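Side-chain contacts in glutaconate CoA-transferase subunit A (Acidaminococcus fermentans, PDB 1POI), which catalyses the transfer of coenzyme A from acetyl-CoA to glutaconate and (R)-2-hydroxyglutarate, a step in glutamate degradation by the hydroxyglutarate pathway: residues A[292-295]-A[296-300]; A[282-286]-A[287-291]; A[271-274]-A[275-279]. All coordinates share one frame; numbering follows the deposited sequence.

Contact 1: A[292-295]-A[296-300]; sequences NKLG and ATRLI
Leu294 and Arg298 meet across a sharp turn between two helices. Helix 287-294 ends, and Gly295 turns the chain with positive phi (98°) in the N-cap position of helix 296-300. A CB here would run into the carbonyl O of Leu294, which explains the glycine. Arg298 reaches back from the second helix. Arg298 CB meets Gly295 O (3.5 Å) and Leu294 O (3.6 Å). CG, near Leu294 O, stands opposite the backbone N (chi1 172°), which sends the extended chain back over the first helix end. Arg298 CD passes 3.7 Å from Leu294 O, and CD, NE, CZ and NH1 all lie near Leu294 CD2. The guanidinium turns one face to that methyl, which sits 3.8 Å above its plane and toward its rim. NH2 goes on to a salt bridge with Asp256. The other methyl, Leu294 CD1, packs 3.7 Å from Leu299 CD2, and these two side chains cross at about a right angle. Thr297 N bonds to Asn292 OD1 of the second subunit, so the turn also belongs to a subunit interface. At the guanidinium edge, a water in its plane accepts from Arg298 NH1 (3.1 Å) and donates to Leu294 O (2.7 Å).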
ATOM      1  N   ASN A 292      -2.902 -31.786  -2.351  1.00 16.38           N
ATOM      2  CA  ASN A 292      -1.815 -32.665  -2.699  1.00 14.23           C
ATOM      3  C   ASN A 292      -2.094 -33.454  -3.971  1.00 15.13           C
ATOM      4  O   ASN A 292      -1.229 -33.588  -4.836  1.00 13.08           O
ATOM      5  CB  ASN A 292      -1.460 -33.528  -1.509  1.00 10.97           C
ATOM      6  CG  ASN A 292      -0.632 -32.778  -0.500  1.00 11.95           C
ATOM      7  OD1 ASN A 292      -0.129 -31.705  -0.794  1.00 22.14           O
ATOM      8  ND2 ASN A 292      -0.465 -33.336   0.681  1.00 11.54           N
ATOM      9  N   LYS A 293      -3.338 -33.879  -4.130  1.00 16.86           N
ATOM     10  CA  LYS A 293      -3.742 -34.622  -5.314  1.00 17.07           C
ATOM     11  C   LYS A 293      -3.427 -33.752  -6.514  1.00 16.09           C
ATOM     12  O   LYS A 293      -2.855 -34.225  -7.484  1.00 21.58           O
ATOM     13  CB  LYS A 293      -5.243 -34.922  -5.261  1.00 19.16           C
ATOM     14  CG  LYS A 293      -5.768 -35.691  -6.444  1.00 21.41           C
ATOM     15  CD  LYS A 293      -6.442 -37.005  -6.030  1.00 19.95           C
ATOM     16  CE  LYS A 293      -6.769 -37.853  -7.257  1.00 20.98           C
ATOM     17  NZ  LYS A 293      -7.670 -37.107  -8.200  1.00 21.10           N
ATOM     18  N   LEU A 294      -3.797 -32.479  -6.433  1.00 15.69           N
ATOM     19  CA  LEU A 294      -3.542 -31.515  -7.499  1.00 13.01           C
ATOM     20  C   LEU A 294      -2.043 -31.339  -7.765  1.00 13.54           C
ATOM     21  O   LEU A 294      -1.612 -31.331  -8.921  1.00 13.20           O
ATOM     22  CB  LEU A 294      -4.158 -30.165  -7.158  1.00  9.19           C
ATOM     23  CG  LEU A 294      -5.674 -30.112  -7.276  1.00 11.13           C
ATOM     24  CD1 LEU A 294      -6.142 -28.775  -6.813  1.00 10.90           C
ATOM     25  CD2 LEU A 294      -6.121 -30.372  -8.710  1.00  5.29           C
ATOM     26  N   GLY A 295      -1.248 -31.218  -6.708  1.00 11.29           N
ATOM     27  CA  GLY A 295       0.182 -31.068  -6.898  1.00 10.02           C
ATOM     28  C   GLY A 295       0.598 -29.613  -6.827  1.00 11.54           C
ATOM     29  O   GLY A 295      -0.149 -28.733  -7.279  1.00  7.82           O
ATOM     30  N   ALA A 296       1.811 -29.389  -6.303  1.00 11.83           N
ATOM     31  CA  ALA A 296       2.410 -28.071  -6.112  1.00 10.82           C
ATOM     32  C   ALA A 296       2.425 -27.176  -7.332  1.00 14.54           C
ATOM     33  O   ALA A 296       1.653 -26.220  -7.393  1.00 21.51           O
ATOM     34  CB  ALA A 296       3.827 -28.201  -5.555  1.00  7.29           C
ATOM     35  N   THR A 297       3.246 -27.488  -8.331  1.00 13.17           N
ATOM     36  CA  THR A 297       3.332 -26.604  -9.497  1.00 12.02           C
ATOM     37  C   THR A 297       1.982 -26.236 -10.130  1.00 10.03           C
ATOM     38  O   THR A 297       1.776 -25.101 -10.533  1.00 15.11           O
ATOM     39  CB  THR A 297       4.364 -27.106 -10.588  1.00 11.14           C
ATOM     40  OG1 THR A 297       3.822 -28.202 -11.336  1.00 12.05           O
ATOM     41  CG2 THR A 297       5.674 -27.553  -9.942  1.00  3.55           C
ATOM     42  N   ARG A 298       1.029 -27.151 -10.095  1.00  8.27           N
ATOM     43  CA  ARG A 298      -0.275 -26.921 -10.691  1.00  8.13           C
ATOM     44  C   ARG A 298      -0.978 -25.753 -10.073  1.00 10.57           C
ATOM     45  O   ARG A 298      -1.672 -25.019 -10.766  1.00 11.27           O
ATOM     46  CB  ARG A 298      -1.167 -28.159 -10.551  1.00  9.49           C
ATOM     47  CG  ARG A 298      -2.592 -27.898 -10.988  1.00  9.47           C
ATOM     48  CD  ARG A 298      -3.398 -29.145 -11.313  1.00  4.76           C
ATOM     49  NE  ARG A 298      -4.575 -28.743 -12.078  1.00  8.81           N
ATOM     50  CZ  ARG A 298      -5.385 -29.583 -12.711  1.00 12.06           C
ATOM     51  NH1 ARG A 298      -5.149 -30.890 -12.674  1.00 12.67           N
ATOM     52  NH2 ARG A 298      -6.440 -29.118 -13.380  1.00 11.57           N
ATOM     53  N   LEU A 299      -0.850 -25.621  -8.757  1.00 12.67           N
ATOM     54  CA  LEU A 299      -1.490 -24.531  -8.018  1.00 12.59           C
ATOM     55  C   LEU A 299      -0.770 -23.221  -8.276  1.00 14.64           C
ATOM     56  O   LEU A 299      -1.406 -22.183  -8.520  1.00 16.72           O
ATOM     57  CB  LEU A 299      -1.517 -24.856  -6.522  1.00  9.11           C
ATOM     58  CG  LEU A 299      -2.353 -26.104  -6.188  1.00  6.21           C
ATOM     59  CD1 LEU A 299      -2.251 -26.375  -4.719  1.00  2.00           C
ATOM     60  CD2 LEU A 299      -3.807 -25.943  -6.659  1.00  2.00           C
ATOM     61  N   ILE A 300       0.561 -23.300  -8.262  1.00 15.77           N
ATOM     62  CA  ILE A 300       1.457 -22.164  -8.504  1.00 12.14           C
ATOM     63  C   ILE A 300       1.183 -21.511  -9.858  1.00 12.54           C
ATOM     64  O   ILE A 300       1.164 -20.286  -9.974  1.00 14.39           O
ATOM     65  CB  ILE A 300       2.920 -22.610  -8.480  1.00  8.98           C
ATOM     66  CG1 ILE A 300       3.313 -22.999  -7.054  1.00  7.07           C
ATOM     67  CG2 ILE A 300       3.811 -21.515  -9.027  1.00 13.08           C
ATOM     68  CD1 ILE A 300       4.790 -23.326  -6.869  1.00  5.53           C
TER
HETATM   69  O   HOH W   1      -2.667 -32.116 -11.227  1.00 16.37           O

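Contact 2: A[282-286]-A[287-291]; sequences FDLKD and HDEYL
Asp286 and Glu289 meet at the start of helix 287-294, where Asp286 is the N-cap. Their side chains cross at about a right angle, with the carboxylate planes 73° apart. Asp286 CG is staggered with backbone N on one side and carbonyl carbon on the other (chi1 55°). This swings OD1 over the first turn, where it accepts from Glu289 N at 3.2 Å in a nearly straight bond. The approach is on the anti side, tilted out of the carboxylate plane. Glu289 points the other way, back over the incoming loop. Its chain bends at chi2, and OE1 accepts from Lys285 N at 3.1 Å. That N-H comes from above the carboxylate plane, 75° out of it. Lys285 CB lies 3.8 Å from Glu289 CD. Leu284 crosses Glu289 obliquely, with its CB 3.8 Å from Glu289 OE1. An alanine here in place of Glu289 has no OE1 to offer, and with Lys285 N deprived of this mate the loop before the cap would probably be freer to move. Tyr290 OH bonds to His245 ND1, and His287 NE2, at the helix start, to Pro241 O, which ties this region to the loop after strand 236-239. Leu284 CD1 reaches the edge of the Tyr290 ring, near its plane, and lies 4.0 Å from Tyr290 CA.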
ATOM      1  N   PHE A 282     -15.607 -38.031  -2.208  1.00 17.90           N
ATOM      2  CA  PHE A 282     -15.752 -39.112  -1.247  1.00 14.86           C
ATOM      3  C   PHE A 282     -14.502 -39.870  -0.858  1.00 19.45           C
ATOM      4  O   PHE A 282     -14.353 -40.260   0.300  1.00 22.68           O
ATOM      5  CB  PHE A 282     -16.866 -40.034  -1.700  1.00  9.34           C
ATOM      6  CG  PHE A 282     -18.151 -39.302  -1.998  1.00  9.59           C
ATOM      7  CD1 PHE A 282     -18.839 -38.630  -0.982  1.00  5.21           C
ATOM      8  CD2 PHE A 282     -18.648 -39.238  -3.301  1.00  8.61           C
ATOM      9  CE1 PHE A 282     -19.989 -37.908  -1.255  1.00  5.37           C
ATOM     10  CE2 PHE A 282     -19.817 -38.502  -3.592  1.00  9.11           C
ATOM     11  CZ  PHE A 282     -20.489 -37.838  -2.569  1.00  5.87           C
ATOM     12  N   ASP A 283     -13.577 -40.042  -1.793  1.00 21.61           N
ATOM     13  CA  ASP A 283     -12.350 -40.750  -1.486  1.00 22.44           C
ATOM     14  C   ASP A 283     -11.297 -39.959  -0.723  1.00 21.92           C
ATOM     15  O   ASP A 283     -10.396 -40.564  -0.138  1.00 21.60           O
ATOM     16  CB  ASP A 283     -11.736 -41.352  -2.752  1.00 28.41           C
ATOM     17  CG  ASP A 283     -12.302 -42.733  -3.081  1.00 34.76           C
ATOM     18  OD1 ASP A 283     -12.718 -43.475  -2.153  1.00 35.15           O
ATOM     19  OD2 ASP A 283     -12.332 -43.078  -4.282  1.00 39.51           O
ATOM     20  N   LEU A 284     -11.416 -38.631  -0.678  1.00 22.80           N
ATOM     21  CA  LEU A 284     -10.413 -37.815   0.020  1.00 23.28           C
ATOM     22  C   LEU A 284     -10.822 -37.448   1.448  1.00 23.17           C
ATOM     23  O   LEU A 284     -11.918 -36.947   1.666  1.00 24.58           O
ATOM     24  CB  LEU A 284     -10.109 -36.557  -0.789  1.00 25.58           C
ATOM     25  CG  LEU A 284      -9.863 -36.820  -2.276  1.00 27.47           C
ATOM     26  CD1 LEU A 284      -9.585 -35.531  -3.004  1.00 31.92           C
ATOM     27  CD2 LEU A 284      -8.700 -37.754  -2.430  1.00 26.69           C
ATOM     28  N   LYS A 285      -9.919 -37.673   2.402  1.00 23.00           N
ATOM     29  CA  LYS A 285     -10.148 -37.406   3.825  1.00 22.58           C
ATOM     30  C   LYS A 285     -10.350 -35.946   4.210  1.00 22.01           C
ATOM     31  O   LYS A 285     -11.047 -35.644   5.177  1.00 25.15           O
ATOM     32  CB  LYS A 285      -8.992 -37.960   4.657  1.00 25.14           C
ATOM     33  CG  LYS A 285      -9.179 -37.799   6.155  1.00 31.41           C
ATOM     34  CD  LYS A 285      -7.895 -38.061   6.934  1.00 37.29           C
ATOM     35  CE  LYS A 285      -8.096 -37.775   8.433  1.00 39.73           C
ATOM     36  NZ  LYS A 285      -6.839 -37.855   9.249  1.00 41.81           N
ATOM     37  N   ASP A 286      -9.678 -35.045   3.513  1.00 21.53           N
ATOM     38  CA  ASP A 286      -9.791 -33.624   3.815  1.00 20.03           C
ATOM     39  C   ASP A 286      -9.241 -32.777   2.679  1.00 19.74           C
ATOM     40  O   ASP A 286      -8.717 -33.318   1.699  1.00 18.12           O
ATOM     41  CB  ASP A 286      -9.069 -33.299   5.118  1.00 18.23           C
ATOM     42  CG  ASP A 286      -7.640 -33.728   5.106  1.00 15.63           C
ATOM     43  OD1 ASP A 286      -7.160 -34.111   4.029  1.00 16.86           O
ATOM     44  OD2 ASP A 286      -6.976 -33.667   6.169  1.00 18.49           O
ATOM     45  N   HIS A 287      -9.340 -31.456   2.835  1.00 20.14           N
ATOM     46  CA  HIS A 287      -8.897 -30.504   1.819  1.00 18.40           C
ATOM     47  C   HIS A 287      -7.401 -30.616   1.488  1.00 18.22           C
ATOM     48  O   HIS A 287      -7.003 -30.490   0.328  1.00 17.93           O
ATOM     49  CB  HIS A 287      -9.261 -29.070   2.219  1.00 14.44           C
ATOM     50  CG  HIS A 287      -9.071 -28.079   1.114  1.00 13.48           C
ATOM     51  ND1 HIS A 287      -9.812 -28.108  -0.048  1.00  8.95           N
ATOM     52  CD2 HIS A 287      -8.256 -27.001   1.015  1.00 13.53           C
ATOM     53  CE1 HIS A 287      -9.461 -27.089  -0.811  1.00 11.38           C
ATOM     54  NE2 HIS A 287      -8.520 -26.401  -0.191  1.00  9.58           N
ATOM     55  N   ASP A 288      -6.572 -30.838   2.496  1.00 14.03           N
ATOM     56  CA  ASP A 288      -5.171 -30.998   2.236  1.00 15.17           C
ATOM     57  C   ASP A 288      -4.998 -32.064   1.145  1.00 19.26           C
ATOM     58  O   ASP A 288      -4.356 -31.807   0.138  1.00 24.53           O
ATOM     59  CB  ASP A 288      -4.443 -31.372   3.522  1.00 12.48           C
ATOM     60  CG  ASP A 288      -4.086 -30.153   4.355  1.00 12.93           C
ATOM     61  OD1 ASP A 288      -4.465 -29.030   3.969  1.00 15.42           O
ATOM     62  OD2 ASP A 288      -3.385 -30.291   5.372  1.00 13.89           O
ATOM     63  N   GLU A 289      -5.668 -33.206   1.293  1.00 20.03           N
ATOM     64  CA  GLU A 289      -5.608 -34.291   0.320  1.00 19.04           C
ATOM     65  C   GLU A 289      -5.956 -33.824  -1.072  1.00 18.55           C
ATOM     66  O   GLU A 289      -5.439 -34.350  -2.064  1.00 20.57           O
ATOM     67  CB  GLU A 289      -6.568 -35.419   0.697  1.00 20.64           C
ATOM     68  CG  GLU A 289      -6.173 -36.142   1.948  1.00 21.26           C
ATOM     69  CD  GLU A 289      -6.381 -37.636   1.868  1.00 24.21           C
ATOM     70  OE1 GLU A 289      -7.172 -38.105   1.018  1.00 25.09           O
ATOM     71  OE2 GLU A 289      -5.730 -38.343   2.668  1.00 26.76           O
ATOM     72  N   TYR A 290      -6.887 -32.891  -1.151  1.00 15.66           N
ATOM     73  CA  TYR A 290      -7.305 -32.352  -2.434  1.00 15.67           C
ATOM     74  C   TYR A 290      -6.133 -31.554  -3.034  1.00 17.00           C
ATOM     75  O   TYR A 290      -5.786 -31.714  -4.208  1.00 19.00           O
ATOM     76  CB  TYR A 290      -8.537 -31.467  -2.229  1.00  7.05           C
ATOM     77  CG  TYR A 290      -9.072 -30.783  -3.470  1.00  6.57           C
ATOM     78  CD1 TYR A 290      -9.916 -31.449  -4.342  1.00  2.00           C
ATOM     79  CD2 TYR A 290      -8.787 -29.434  -3.735  1.00  5.83           C
ATOM     80  CE1 TYR A 290     -10.468 -30.813  -5.430  1.00  2.00           C
ATOM     81  CE2 TYR A 290      -9.342 -28.793  -4.837  1.00  2.00           C
ATOM     82  CZ  TYR A 290     -10.181 -29.490  -5.675  1.00  2.00           C
ATOM     83  OH  TYR A 290     -10.738 -28.868  -6.772  1.00  2.00           O
ATOM     84  N   LEU A 291      -5.495 -30.732  -2.209  1.00 16.57           N
ATOM     85  CA  LEU A 291      -4.374 -29.905  -2.663  1.00 16.49           C
ATOM     86  C   LEU A 291      -3.222 -30.770  -3.139  1.00 18.83           C
ATOM     87  O   LEU A 291      -2.656 -30.550  -4.223  1.00 22.26           O
ATOM     88  CB  LEU A 291      -3.906 -28.961  -1.548  1.00  7.33           C
ATOM     89  CG  LEU A 291      -4.967 -27.937  -1.127  1.00  6.65           C
ATOM     90  CD1 LEU A 291      -4.408 -27.047  -0.051  1.00  9.01           C
ATOM     91  CD2 LEU A 291      -5.454 -27.105  -2.324  1.00  4.84           C
TER

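Contact 3: A[271-274]-A[275-279]; sequences EDFD and AFCKE
Phe273 and Cys277 meet one turn apart on helix 270-282 in a sulfur-aromatic contact. Cys277 SG lies over one face of the Phe273 ring, 3.9 Å from its centroid and 27° off the ring normal. The sulfur is displaced toward the rim, and CZ of Phe273 is its nearest ring atom at 3.5 Å. The first torsions bring the two groups together. Phe273 CG lies opposite its backbone N (chi1 -179°), which carries the ring forward along the helix. Cys277 SG lies opposite its carbonyl carbon (chi1 -69°), which tips the sulfur back toward the ring.

The helix backbone fixes the spacing behind this pair. Cys277 N donates to Phe273 O at 2.8 Å. In the same way, the backbone N of Ala275, Phe276 and Lys278 bonds to the carbonyl O of Glu271, Asp272 and Asp274, respectively. CB atoms lie beside these helical bonds. Ala275 CB lies 3.2 Å from Glu271 O. Lys278 CB lies 3.6 Å from Asp274 O, and its extended chain then leads away from residues 271-274.

Asn63 touches both Phe273 and Cys277, Met59 of helix 55-62 packs on Cys277 and Phe276, and Tyr263 of helix 257-266 touches Phe273 and meets the Phe276 ring edge-to-face. Helix 270-282 thus presses its aromatic face on two other helices, while Glu271, Asp272, Asp274 and Lys278 lie on its exposed side. Between the two phenylalanines, Phe276 CB approaches Phe273 O to 3.2 Å, and this oxygen lies near the plane of the Phe276 ring, at its edge.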
ATOM      1  N   GLU A 271     -23.175 -41.516 -14.307  1.00 32.01           N
ATOM      2  CA  GLU A 271     -22.129 -42.518 -14.101  1.00 36.13           C
ATOM      3  C   GLU A 271     -20.763 -41.869 -14.017  1.00 35.15           C
ATOM      4  O   GLU A 271     -19.997 -42.111 -13.064  1.00 32.27           O
ATOM      5  CB  GLU A 271     -22.074 -43.495 -15.271  1.00 43.55           C
ATOM      6  CG  GLU A 271     -23.321 -44.300 -15.549  1.00 55.98           C
ATOM      7  CD  GLU A 271     -23.020 -45.522 -16.421  1.00 63.47           C
ATOM      8  OE1 GLU A 271     -21.826 -45.757 -16.739  1.00 65.94           O
ATOM      9  OE2 GLU A 271     -23.974 -46.258 -16.775  1.00 68.02           O
ATOM     10  N   ASP A 272     -20.452 -41.096 -15.065  1.00 33.47           N
ATOM     11  CA  ASP A 272     -19.173 -40.396 -15.177  1.00 31.51           C
ATOM     12  C   ASP A 272     -19.082 -39.470 -13.995  1.00 28.42           C
ATOM     13  O   ASP A 272     -18.025 -39.371 -13.358  1.00 25.78           O
ATOM     14  CB  ASP A 272     -19.086 -39.573 -16.477  1.00 32.68           C
ATOM     15  CG  ASP A 272     -18.861 -40.428 -17.734  1.00 33.60           C
ATOM     16  OD1 ASP A 272     -18.445 -41.608 -17.629  1.00 33.48           O
ATOM     17  OD2 ASP A 272     -19.089 -39.889 -18.844  1.00 34.69           O
ATOM     18  N   PHE A 273     -20.225 -38.850 -13.683  1.00 26.52           N
ATOM     19  CA  PHE A 273     -20.353 -37.909 -12.579  1.00 26.30           C
ATOM     20  C   PHE A 273     -20.033 -38.525 -11.221  1.00 27.72           C
ATOM     21  O   PHE A 273     -19.162 -38.040 -10.487  1.00 25.63           O
ATOM     22  CB  PHE A 273     -21.762 -37.327 -12.549  1.00 27.08           C
ATOM     23  CG  PHE A 273     -21.967 -36.338 -11.449  1.00 31.89           C
ATOM     24  CD1 PHE A 273     -21.475 -35.039 -11.566  1.00 35.19           C
ATOM     25  CD2 PHE A 273     -22.584 -36.716 -10.258  1.00 34.36           C
ATOM     26  CE1 PHE A 273     -21.588 -34.136 -10.512  1.00 34.40           C
ATOM     27  CE2 PHE A 273     -22.700 -35.817  -9.196  1.00 35.67           C
ATOM     28  CZ  PHE A 273     -22.198 -34.527  -9.326  1.00 34.01           C
ATOM     29  N   ASP A 274     -20.743 -39.606 -10.896  1.00 29.55           N
ATOM     30  CA  ASP A 274     -20.570 -40.302  -9.622  1.00 27.16           C
ATOM     31  C   ASP A 274     -19.168 -40.820  -9.480  1.00 23.38           C
ATOM     32  O   ASP A 274     -18.614 -40.829  -8.378  1.00 20.92           O
ATOM     33  CB  ASP A 274     -21.576 -41.443  -9.496  1.00 31.18           C
ATOM     34  CG  ASP A 274     -22.997 -40.946  -9.324  1.00 35.12           C
ATOM     35  OD1 ASP A 274     -23.208 -40.046  -8.471  1.00 36.01           O
ATOM     36  OD2 ASP A 274     -23.890 -41.448 -10.047  1.00 35.13           O
ATOM     37  N   ALA A 275     -18.606 -41.255 -10.605  1.00 22.34           N
ATOM     38  CA  ALA A 275     -17.238 -41.769 -10.663  1.00 22.63           C
ATOM     39  C   ALA A 275     -16.294 -40.636 -10.260  1.00 22.03           C
ATOM     40  O   ALA A 275     -15.418 -40.810  -9.395  1.00 20.73           O
ATOM     41  CB  ALA A 275     -16.933 -42.240 -12.068  1.00 21.89           C
ATOM     42  N   PHE A 276     -16.504 -39.474 -10.888  1.00 21.20           N
ATOM     43  CA  PHE A 276     -15.740 -38.268 -10.616  1.00 18.50           C
ATOM     44  C   PHE A 276     -15.824 -37.925  -9.143  1.00 17.73           C
ATOM     45  O   PHE A 276     -14.800 -37.698  -8.490  1.00 16.31           O
ATOM     46  CB  PHE A 276     -16.294 -37.105 -11.420  1.00 20.55           C
ATOM     47  CG  PHE A 276     -15.789 -35.762 -10.966  1.00 25.65           C
ATOM     48  CD1 PHE A 276     -16.442 -35.068  -9.943  1.00 23.31           C
ATOM     49  CD2 PHE A 276     -14.635 -35.208 -11.540  1.00 26.01           C
ATOM     50  CE1 PHE A 276     -15.959 -33.850  -9.492  1.00 29.58           C
ATOM     51  CE2 PHE A 276     -14.135 -33.989 -11.102  1.00 26.38           C
ATOM     52  CZ  PHE A 276     -14.795 -33.301 -10.074  1.00 30.47           C
ATOM     53  N   CYS A 277     -17.048 -37.867  -8.622  1.00 17.29           N
ATOM     54  CA  CYS A 277     -17.233 -37.545  -7.212  1.00 20.04           C
ATOM     55  C   CYS A 277     -16.558 -38.524  -6.280  1.00 19.97           C
ATOM     56  O   CYS A 277     -15.997 -38.107  -5.264  1.00 23.43           O
ATOM     57  CB  CYS A 277     -18.704 -37.411  -6.833  1.00 21.27           C
ATOM     58  SG  CYS A 277     -19.528 -35.991  -7.537  1.00 23.82           S
ATOM     59  N   LYS A 278     -16.616 -39.819  -6.583  1.00 21.27           N
ATOM     60  CA  LYS A 278     -15.967 -40.784  -5.702  1.00 25.35           C
ATOM     61  C   LYS A 278     -14.457 -40.516  -5.548  1.00 25.73           C
ATOM     62  O   LYS A 278     -13.909 -40.645  -4.454  1.00 24.06           O
ATOM     63  CB  LYS A 278     -16.197 -42.224  -6.155  1.00 28.62           C
ATOM     64  CG  LYS A 278     -15.513 -43.190  -5.200  1.00 36.78           C
ATOM     65  CD  LYS A 278     -15.767 -44.647  -5.482  1.00 42.55           C
ATOM     66  CE  LYS A 278     -15.035 -45.461  -4.429  1.00 46.60           C
ATOM     67  NZ  LYS A 278     -15.491 -46.878  -4.363  1.00 52.43           N
ATOM     68  N   GLU A 279     -13.813 -40.105  -6.641  1.00 24.78           N
ATOM     69  CA  GLU A 279     -12.384 -39.810  -6.653  1.00 22.30           C
ATOM     70  C   GLU A 279     -11.990 -38.496  -5.994  1.00 20.59           C
ATOM     71  O   GLU A 279     -11.105 -38.466  -5.135  1.00 18.96           O
ATOM     72  CB  GLU A 279     -11.886 -39.802  -8.089  1.00 22.67           C
ATOM     73  CG  GLU A 279     -10.437 -39.396  -8.247  1.00 22.68           C
ATOM     74  CD  GLU A 279     -10.051 -39.236  -9.706  1.00 24.14           C
ATOM     75  OE1 GLU A 279     -10.965 -39.209 -10.561  1.00 26.23           O
ATOM     76  OE2 GLU A 279      -8.840 -39.142 -10.001  1.00 21.01           O
TER

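In the fold
The three contacts follow one another in the order 3, 2, 1 along the C-terminal helices, after strand 236-239, an outermost strand of the parallel sheet within this chain. Contact 3 lies within helix 270-282, contact 2 in the loop before helix 287-294 and on its first turns, and contact 1 joins that helix to helix 296-300. Centres are about 15 Å apart from contact 3 to 2 and about 13 Å from contact 2 to 1. Phe282 N probably hydrogen-bonds Cys277 O, Leu291 packs on Leu299, and a Lys293-Glu279 salt bridge links contacts 1 and 3. This helical run reaches from packing within the chain, at contact 3, to the second subunit, which contacts 1 and 2 touch.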